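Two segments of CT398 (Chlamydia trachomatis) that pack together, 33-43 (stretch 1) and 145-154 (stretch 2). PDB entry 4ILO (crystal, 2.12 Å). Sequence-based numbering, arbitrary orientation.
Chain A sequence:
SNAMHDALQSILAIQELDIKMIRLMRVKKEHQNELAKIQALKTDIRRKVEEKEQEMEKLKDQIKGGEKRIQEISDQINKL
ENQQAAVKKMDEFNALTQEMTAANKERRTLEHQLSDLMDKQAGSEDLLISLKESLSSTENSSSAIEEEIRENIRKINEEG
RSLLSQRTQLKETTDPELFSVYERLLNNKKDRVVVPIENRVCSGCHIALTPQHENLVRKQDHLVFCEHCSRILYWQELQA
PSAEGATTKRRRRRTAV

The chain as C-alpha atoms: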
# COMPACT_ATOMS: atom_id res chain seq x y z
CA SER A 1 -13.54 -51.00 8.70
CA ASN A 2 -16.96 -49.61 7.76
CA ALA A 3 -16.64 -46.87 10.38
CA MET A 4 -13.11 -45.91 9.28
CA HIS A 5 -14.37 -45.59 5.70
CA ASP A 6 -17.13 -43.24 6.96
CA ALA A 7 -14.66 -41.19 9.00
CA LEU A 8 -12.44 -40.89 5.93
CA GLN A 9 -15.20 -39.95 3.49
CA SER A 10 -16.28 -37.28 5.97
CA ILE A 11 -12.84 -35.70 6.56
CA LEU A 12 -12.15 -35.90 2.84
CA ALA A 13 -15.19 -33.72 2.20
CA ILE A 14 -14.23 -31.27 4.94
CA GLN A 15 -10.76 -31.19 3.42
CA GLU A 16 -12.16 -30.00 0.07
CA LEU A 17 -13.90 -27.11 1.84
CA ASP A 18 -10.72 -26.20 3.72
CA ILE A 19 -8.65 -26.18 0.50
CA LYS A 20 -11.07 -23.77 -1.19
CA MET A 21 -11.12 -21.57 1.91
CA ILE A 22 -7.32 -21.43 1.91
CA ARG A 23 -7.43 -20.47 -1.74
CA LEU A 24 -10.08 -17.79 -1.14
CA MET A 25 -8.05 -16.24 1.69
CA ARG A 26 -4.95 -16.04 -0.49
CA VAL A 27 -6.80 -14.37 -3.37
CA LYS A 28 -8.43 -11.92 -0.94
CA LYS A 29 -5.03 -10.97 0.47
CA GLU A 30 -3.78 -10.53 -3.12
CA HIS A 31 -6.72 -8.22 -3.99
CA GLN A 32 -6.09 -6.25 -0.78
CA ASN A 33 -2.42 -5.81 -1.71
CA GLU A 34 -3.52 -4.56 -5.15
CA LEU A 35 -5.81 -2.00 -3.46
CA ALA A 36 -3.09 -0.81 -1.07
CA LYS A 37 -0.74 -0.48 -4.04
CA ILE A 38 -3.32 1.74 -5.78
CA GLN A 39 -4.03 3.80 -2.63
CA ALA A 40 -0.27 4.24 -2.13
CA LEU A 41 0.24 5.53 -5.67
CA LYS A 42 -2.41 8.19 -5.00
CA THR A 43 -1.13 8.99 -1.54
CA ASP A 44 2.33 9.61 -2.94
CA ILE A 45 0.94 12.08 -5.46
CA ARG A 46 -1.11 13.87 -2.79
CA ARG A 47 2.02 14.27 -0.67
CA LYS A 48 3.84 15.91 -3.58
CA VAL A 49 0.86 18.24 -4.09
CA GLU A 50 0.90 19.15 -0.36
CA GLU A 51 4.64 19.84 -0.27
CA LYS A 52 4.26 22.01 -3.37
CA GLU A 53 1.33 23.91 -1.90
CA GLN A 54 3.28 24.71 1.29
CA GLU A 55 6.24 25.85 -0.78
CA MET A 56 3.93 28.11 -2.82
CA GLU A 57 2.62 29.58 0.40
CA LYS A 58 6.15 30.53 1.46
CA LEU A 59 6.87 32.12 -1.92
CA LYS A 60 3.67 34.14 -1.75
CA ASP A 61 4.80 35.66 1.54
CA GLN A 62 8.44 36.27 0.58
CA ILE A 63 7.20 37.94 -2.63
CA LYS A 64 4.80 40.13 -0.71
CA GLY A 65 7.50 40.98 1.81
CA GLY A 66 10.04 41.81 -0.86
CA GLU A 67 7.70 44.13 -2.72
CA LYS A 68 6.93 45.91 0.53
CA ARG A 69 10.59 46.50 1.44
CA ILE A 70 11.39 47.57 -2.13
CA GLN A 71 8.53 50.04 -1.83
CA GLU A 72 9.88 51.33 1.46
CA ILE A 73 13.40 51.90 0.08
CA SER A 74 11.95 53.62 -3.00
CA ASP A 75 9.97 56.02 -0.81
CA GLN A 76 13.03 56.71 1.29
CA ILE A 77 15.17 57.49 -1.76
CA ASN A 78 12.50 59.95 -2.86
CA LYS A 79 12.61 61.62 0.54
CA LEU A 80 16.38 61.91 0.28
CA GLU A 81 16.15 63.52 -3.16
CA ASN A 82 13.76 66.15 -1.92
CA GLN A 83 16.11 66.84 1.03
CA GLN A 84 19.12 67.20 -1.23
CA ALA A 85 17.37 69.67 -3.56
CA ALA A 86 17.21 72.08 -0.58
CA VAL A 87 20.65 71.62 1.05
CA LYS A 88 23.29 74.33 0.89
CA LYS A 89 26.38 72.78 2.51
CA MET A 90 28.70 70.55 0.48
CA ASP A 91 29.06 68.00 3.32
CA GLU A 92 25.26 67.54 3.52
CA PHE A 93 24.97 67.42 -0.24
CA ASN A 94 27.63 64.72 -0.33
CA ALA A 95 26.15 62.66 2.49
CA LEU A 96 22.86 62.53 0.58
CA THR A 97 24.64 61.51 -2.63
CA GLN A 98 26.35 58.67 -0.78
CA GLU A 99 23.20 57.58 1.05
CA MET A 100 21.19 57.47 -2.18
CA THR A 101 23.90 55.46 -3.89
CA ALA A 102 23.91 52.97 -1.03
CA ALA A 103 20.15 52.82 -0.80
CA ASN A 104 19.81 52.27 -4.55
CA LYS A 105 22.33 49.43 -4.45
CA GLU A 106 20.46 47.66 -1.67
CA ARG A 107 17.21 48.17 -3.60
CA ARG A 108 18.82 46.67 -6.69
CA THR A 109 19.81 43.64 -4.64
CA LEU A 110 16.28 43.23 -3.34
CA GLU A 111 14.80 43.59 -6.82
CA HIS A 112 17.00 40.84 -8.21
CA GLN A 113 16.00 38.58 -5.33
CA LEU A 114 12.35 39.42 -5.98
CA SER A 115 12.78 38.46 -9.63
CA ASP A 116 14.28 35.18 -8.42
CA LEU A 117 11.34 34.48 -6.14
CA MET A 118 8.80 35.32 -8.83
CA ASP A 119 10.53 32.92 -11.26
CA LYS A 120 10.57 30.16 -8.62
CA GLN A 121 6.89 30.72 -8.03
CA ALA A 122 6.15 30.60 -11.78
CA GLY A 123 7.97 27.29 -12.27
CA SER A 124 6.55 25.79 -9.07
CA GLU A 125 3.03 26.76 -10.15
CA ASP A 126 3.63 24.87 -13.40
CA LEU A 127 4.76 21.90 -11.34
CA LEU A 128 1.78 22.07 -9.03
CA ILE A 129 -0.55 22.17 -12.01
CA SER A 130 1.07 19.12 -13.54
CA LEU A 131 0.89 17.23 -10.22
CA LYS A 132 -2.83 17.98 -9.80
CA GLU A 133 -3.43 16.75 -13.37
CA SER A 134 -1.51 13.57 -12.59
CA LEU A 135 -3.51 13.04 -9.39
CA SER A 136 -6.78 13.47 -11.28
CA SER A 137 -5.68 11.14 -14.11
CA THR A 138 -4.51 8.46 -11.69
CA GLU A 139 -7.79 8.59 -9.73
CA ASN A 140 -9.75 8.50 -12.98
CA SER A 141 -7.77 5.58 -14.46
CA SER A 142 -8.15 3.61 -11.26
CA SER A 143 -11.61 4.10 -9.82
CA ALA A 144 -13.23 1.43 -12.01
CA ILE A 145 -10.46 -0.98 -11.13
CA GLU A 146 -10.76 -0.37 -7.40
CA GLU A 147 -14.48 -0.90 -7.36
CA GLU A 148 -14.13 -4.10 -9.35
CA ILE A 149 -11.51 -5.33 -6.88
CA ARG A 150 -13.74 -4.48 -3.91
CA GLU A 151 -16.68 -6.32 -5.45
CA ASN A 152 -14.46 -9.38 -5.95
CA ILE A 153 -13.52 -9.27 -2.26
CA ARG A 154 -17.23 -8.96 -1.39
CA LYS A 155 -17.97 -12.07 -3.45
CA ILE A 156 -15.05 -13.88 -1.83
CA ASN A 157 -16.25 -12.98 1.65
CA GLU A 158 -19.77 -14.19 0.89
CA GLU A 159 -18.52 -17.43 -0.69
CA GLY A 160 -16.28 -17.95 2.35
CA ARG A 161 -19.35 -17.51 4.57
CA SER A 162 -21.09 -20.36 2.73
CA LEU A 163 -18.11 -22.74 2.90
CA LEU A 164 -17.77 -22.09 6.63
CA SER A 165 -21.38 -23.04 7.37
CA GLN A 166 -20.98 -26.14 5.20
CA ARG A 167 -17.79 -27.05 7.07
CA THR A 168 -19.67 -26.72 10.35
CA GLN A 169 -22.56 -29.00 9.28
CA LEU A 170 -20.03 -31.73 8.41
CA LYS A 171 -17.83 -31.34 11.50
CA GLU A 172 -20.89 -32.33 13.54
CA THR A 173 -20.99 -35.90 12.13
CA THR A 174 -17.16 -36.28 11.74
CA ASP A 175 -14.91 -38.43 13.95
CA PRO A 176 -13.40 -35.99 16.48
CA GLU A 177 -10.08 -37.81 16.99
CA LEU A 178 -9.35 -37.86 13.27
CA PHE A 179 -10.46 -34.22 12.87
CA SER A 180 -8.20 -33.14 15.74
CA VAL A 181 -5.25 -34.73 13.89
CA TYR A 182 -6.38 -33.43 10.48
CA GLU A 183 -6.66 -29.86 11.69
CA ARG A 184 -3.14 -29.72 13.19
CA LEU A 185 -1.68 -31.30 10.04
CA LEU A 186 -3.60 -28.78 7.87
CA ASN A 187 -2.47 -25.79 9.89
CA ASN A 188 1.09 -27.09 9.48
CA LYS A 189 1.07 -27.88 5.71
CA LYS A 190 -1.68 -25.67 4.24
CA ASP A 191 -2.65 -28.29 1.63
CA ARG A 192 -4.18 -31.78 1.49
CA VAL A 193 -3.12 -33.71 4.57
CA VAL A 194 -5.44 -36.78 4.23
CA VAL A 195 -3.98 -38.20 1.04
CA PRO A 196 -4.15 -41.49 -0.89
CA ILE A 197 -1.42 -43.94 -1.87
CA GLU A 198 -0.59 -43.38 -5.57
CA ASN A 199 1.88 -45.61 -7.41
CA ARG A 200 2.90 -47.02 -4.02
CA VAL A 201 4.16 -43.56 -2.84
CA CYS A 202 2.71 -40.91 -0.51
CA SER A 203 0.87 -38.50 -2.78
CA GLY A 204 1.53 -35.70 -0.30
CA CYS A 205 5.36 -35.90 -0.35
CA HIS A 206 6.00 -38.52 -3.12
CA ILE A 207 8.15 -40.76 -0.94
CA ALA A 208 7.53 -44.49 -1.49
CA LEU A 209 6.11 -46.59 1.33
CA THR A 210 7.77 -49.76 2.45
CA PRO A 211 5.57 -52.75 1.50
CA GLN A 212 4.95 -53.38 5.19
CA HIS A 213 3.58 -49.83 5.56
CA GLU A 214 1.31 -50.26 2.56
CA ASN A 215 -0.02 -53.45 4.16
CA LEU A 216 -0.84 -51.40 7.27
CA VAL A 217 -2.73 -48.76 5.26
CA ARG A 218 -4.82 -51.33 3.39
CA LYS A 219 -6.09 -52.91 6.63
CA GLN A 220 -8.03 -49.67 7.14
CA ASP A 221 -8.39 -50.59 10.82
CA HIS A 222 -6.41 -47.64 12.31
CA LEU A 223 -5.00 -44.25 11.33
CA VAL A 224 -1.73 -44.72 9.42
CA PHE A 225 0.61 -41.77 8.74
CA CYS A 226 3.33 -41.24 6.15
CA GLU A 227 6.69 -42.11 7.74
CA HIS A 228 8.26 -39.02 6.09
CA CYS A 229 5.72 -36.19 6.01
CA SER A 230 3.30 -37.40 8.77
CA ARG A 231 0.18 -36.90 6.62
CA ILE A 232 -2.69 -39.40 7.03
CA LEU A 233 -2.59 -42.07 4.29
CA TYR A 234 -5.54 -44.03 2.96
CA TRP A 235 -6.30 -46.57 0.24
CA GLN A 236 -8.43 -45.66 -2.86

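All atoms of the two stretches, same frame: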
# COMPACT_ATOMS: atom_id res chain seq x y z
N ASN A 33 -3.71 -6.40 -1.36
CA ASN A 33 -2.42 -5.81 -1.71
C ASN A 33 -2.54 -4.90 -2.92
O ASN A 33 -1.90 -3.85 -2.97
CB ASN A 33 -1.40 -6.91 -2.02
CG ASN A 33 -1.17 -7.85 -0.87
OD1 ASN A 33 -1.57 -7.57 0.28
ND2 ASN A 33 -0.50 -8.97 -1.15
N GLU A 34 -3.30 -5.34 -3.93
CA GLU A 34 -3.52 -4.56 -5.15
C GLU A 34 -4.21 -3.24 -4.85
O GLU A 34 -3.89 -2.21 -5.47
CB GLU A 34 -4.33 -5.38 -6.16
CG GLU A 34 -4.04 -5.14 -7.66
CD GLU A 34 -4.84 -6.12 -8.57
OE1 GLU A 34 -5.57 -7.00 -8.03
OE2 GLU A 34 -4.72 -6.00 -9.83
N LEU A 35 -5.16 -3.24 -3.90
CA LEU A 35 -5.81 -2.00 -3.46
C LEU A 35 -4.84 -1.06 -2.74
O LEU A 35 -4.76 0.13 -3.05
CB LEU A 35 -6.97 -2.34 -2.52
CG LEU A 35 -8.34 -2.68 -3.12
CD1 LEU A 35 -9.44 -2.78 -2.04
CD2 LEU A 35 -8.74 -1.67 -4.20
N ALA A 36 -4.08 -1.60 -1.78
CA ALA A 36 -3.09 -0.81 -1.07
C ALA A 36 -2.06 -0.25 -2.02
O ALA A 36 -1.61 0.89 -1.83
CB ALA A 36 -2.44 -1.66 0.02
N LYS A 37 -1.67 -1.02 -3.05
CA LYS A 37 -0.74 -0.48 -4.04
C LYS A 37 -1.35 0.71 -4.78
O LYS A 37 -0.67 1.72 -5.02
CB LYS A 37 -0.28 -1.57 -5.01
N ILE A 38 -2.65 0.64 -5.08
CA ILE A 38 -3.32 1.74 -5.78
C ILE A 38 -3.47 2.94 -4.85
O ILE A 38 -3.11 4.07 -5.22
CB ILE A 38 -4.66 1.26 -6.37
CG1 ILE A 38 -4.39 0.22 -7.46
CG2 ILE A 38 -5.39 2.39 -7.03
CD1 ILE A 38 -5.65 -0.43 -8.02
N GLN A 39 -3.96 2.72 -3.62
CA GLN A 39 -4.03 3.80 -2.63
C GLN A 39 -2.66 4.47 -2.45
O GLN A 39 -2.57 5.70 -2.36
CB GLN A 39 -4.53 3.28 -1.28
N ALA A 40 -1.60 3.68 -2.37
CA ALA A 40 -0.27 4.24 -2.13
C ALA A 40 0.23 5.06 -3.32
O ALA A 40 0.99 6.01 -3.14
CB ALA A 40 0.69 3.10 -1.78
N LEU A 41 -0.16 4.71 -4.54
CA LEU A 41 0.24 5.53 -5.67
C LEU A 41 -0.44 6.89 -5.59
O LEU A 41 0.19 7.93 -5.86
CB LEU A 41 -0.05 4.81 -6.99
CG LEU A 41 0.33 5.55 -8.29
CD1 LEU A 41 1.81 5.44 -8.59
CD2 LEU A 41 -0.46 5.00 -9.47
N LYS A 42 -1.72 6.92 -5.18
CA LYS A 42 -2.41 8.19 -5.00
C LYS A 42 -1.84 8.95 -3.82
O LYS A 42 -1.66 10.16 -3.89
CB LYS A 42 -3.91 8.00 -4.78
CG LYS A 42 -4.63 7.32 -5.96
CD LYS A 42 -6.15 7.35 -5.82
CE LYS A 42 -6.69 6.23 -4.93
NZ LYS A 42 -8.17 6.15 -5.10
N THR A 43 -1.57 8.26 -2.71
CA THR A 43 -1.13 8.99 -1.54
C THR A 43 0.21 9.64 -1.79
O THR A 43 0.47 10.75 -1.31
CB THR A 43 -1.11 8.06 -0.34
OG1 THR A 43 -2.46 7.74 -0.00
CG2 THR A 43 -0.42 8.75 0.84
N ILE A 145 -11.21 0.20 -11.52
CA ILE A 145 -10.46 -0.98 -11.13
C ILE A 145 -10.66 -1.24 -9.64
O ILE A 145 -10.92 -2.38 -9.23
CB ILE A 145 -8.98 -0.78 -11.54
CG1 ILE A 145 -8.92 -0.85 -13.06
CG2 ILE A 145 -8.08 -1.84 -10.92
CD1 ILE A 145 -7.78 -0.15 -13.69
N GLU A 146 -10.62 -0.18 -8.83
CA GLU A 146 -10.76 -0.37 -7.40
C GLU A 146 -12.12 -0.91 -7.06
O GLU A 146 -12.25 -1.75 -6.16
CB GLU A 146 -10.59 0.95 -6.66
CG GLU A 146 -9.20 1.54 -6.73
CD GLU A 146 -9.19 2.98 -6.21
OE1 GLU A 146 -8.62 3.85 -6.90
OE2 GLU A 146 -9.79 3.23 -5.14
N GLU A 147 -13.17 -0.41 -7.71
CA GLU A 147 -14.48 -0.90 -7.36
C GLU A 147 -14.64 -2.35 -7.80
O GLU A 147 -15.28 -3.15 -7.10
CB GLU A 147 -15.58 0.01 -7.90
CG GLU A 147 -16.45 0.65 -6.79
CD GLU A 147 -17.08 -0.37 -5.81
OE1 GLU A 147 -17.86 -1.26 -6.26
OE2 GLU A 147 -16.81 -0.26 -4.59
N GLU A 148 -14.04 -2.71 -8.93
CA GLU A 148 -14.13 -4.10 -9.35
C GLU A 148 -13.36 -5.01 -8.40
O GLU A 148 -13.77 -6.15 -8.15
CB GLU A 148 -13.62 -4.25 -10.79
CG GLU A 148 -13.52 -5.72 -11.20
CD GLU A 148 -12.97 -5.89 -12.60
OE1 GLU A 148 -13.09 -4.93 -13.40
OE2 GLU A 148 -12.42 -6.99 -12.88
N ILE A 149 -12.23 -4.53 -7.87
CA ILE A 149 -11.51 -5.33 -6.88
C ILE A 149 -12.35 -5.49 -5.62
O ILE A 149 -12.40 -6.57 -5.04
CB ILE A 149 -10.14 -4.70 -6.55
CG1 ILE A 149 -9.17 -4.88 -7.73
CG2 ILE A 149 -9.56 -5.41 -5.31
CD1 ILE A 149 -7.93 -3.93 -7.71
N ARG A 150 -12.99 -4.40 -5.16
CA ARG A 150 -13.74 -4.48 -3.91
C ARG A 150 -14.94 -5.40 -4.05
O ARG A 150 -15.30 -6.12 -3.11
CB ARG A 150 -14.18 -3.10 -3.41
CG ARG A 150 -13.04 -2.15 -2.99
CD ARG A 150 -13.56 -0.90 -2.26
NE ARG A 150 -12.72 0.27 -2.48
CZ ARG A 150 -12.95 1.23 -3.39
NH1 ARG A 150 -14.02 1.19 -4.20
NH2 ARG A 150 -12.11 2.25 -3.50
N GLU A 151 -15.57 -5.40 -5.23
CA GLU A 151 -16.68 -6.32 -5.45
C GLU A 151 -16.19 -7.77 -5.46
O GLU A 151 -16.92 -8.67 -5.02
CB GLU A 151 -17.42 -5.98 -6.74
CG GLU A 151 -18.72 -6.78 -6.94
CD GLU A 151 -19.80 -6.42 -5.91
OE1 GLU A 151 -19.95 -5.20 -5.66
OE2 GLU A 151 -20.47 -7.34 -5.37
N ASN A 152 -14.98 -8.02 -5.97
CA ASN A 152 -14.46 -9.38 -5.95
C ASN A 152 -14.23 -9.84 -4.51
O ASN A 152 -14.62 -10.95 -4.14
CB ASN A 152 -13.17 -9.48 -6.77
CG ASN A 152 -13.43 -9.48 -8.30
OD1 ASN A 152 -14.46 -8.97 -8.79
ND2 ASN A 152 -12.48 -10.03 -9.06
N ILE A 153 -13.64 -8.98 -3.69
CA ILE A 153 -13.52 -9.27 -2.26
C ILE A 153 -14.89 -9.56 -1.65
O ILE A 153 -15.05 -10.55 -0.93
CB ILE A 153 -12.82 -8.11 -1.54
CG1 ILE A 153 -11.34 -8.06 -1.94
CG2 ILE A 153 -12.98 -8.25 -0.04
CD1 ILE A 153 -10.61 -6.83 -1.43
N ARG A 154 -15.88 -8.69 -1.91
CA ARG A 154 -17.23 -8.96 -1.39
C ARG A 154 -17.66 -10.38 -1.74
O ARG A 154 -18.15 -11.12 -0.88
CB ARG A 154 -18.25 -7.96 -1.95
CG ARG A 154 -18.19 -6.57 -1.32
CD ARG A 154 -19.06 -5.55 -2.08
NE ARG A 154 -18.55 -4.18 -1.89
CZ ARG A 154 -18.13 -3.38 -2.88
NH1 ARG A 154 -18.17 -3.77 -4.15
NH2 ARG A 154 -17.68 -2.15 -2.59

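The strongest polar link between these two helices is a salt bridge: Lys 42 NZ donates to Glu 146 OE1 at 3.0 Å, with a weak second bond from Lys 42 NZ to Glu 146 OE2 at 3.3 Å. Glu 146 also serves its own helix, since its OE2 lies 3.0 Å from Arg 150 NH2, one turn on, in a second salt bridge. One carboxylate thus faces two cations. Further along, Glu 147 OE2 pairs with Arg 154 NH2 at 2.9 Å and with Arg 150 NH1 at 3.2 Å, an intrahelical network; the CA-to-CB bond of Glu 147 points away from the other helix.

The helices run nearly antiparallel, at 154°, with axes 10.3 Å apart at closest approach. That spacing leaves room for large aliphatic side chains, and Leu 35 fills it as a knob in a hole formed by Glu 146, Ile 149, Arg 150 and Ile 153. Its CG lies 3.7 Å from Ile 149 CG2, while its CD1 meets the aliphatic CG of Arg 150 at 3.8 Å, so even a charged residue lends a greasy wall. One turn later, Ile 38 continues the seam, its CD1 4.0 Å from Ile 145 CG2 and 4.2 Å from Ile 149 CD1. The rule is compact: aliphatic side chains make most of the seam, but a buried glutamate sits within it, its carboxylate paired with Lys 42 across the helices and Arg 150 on its own.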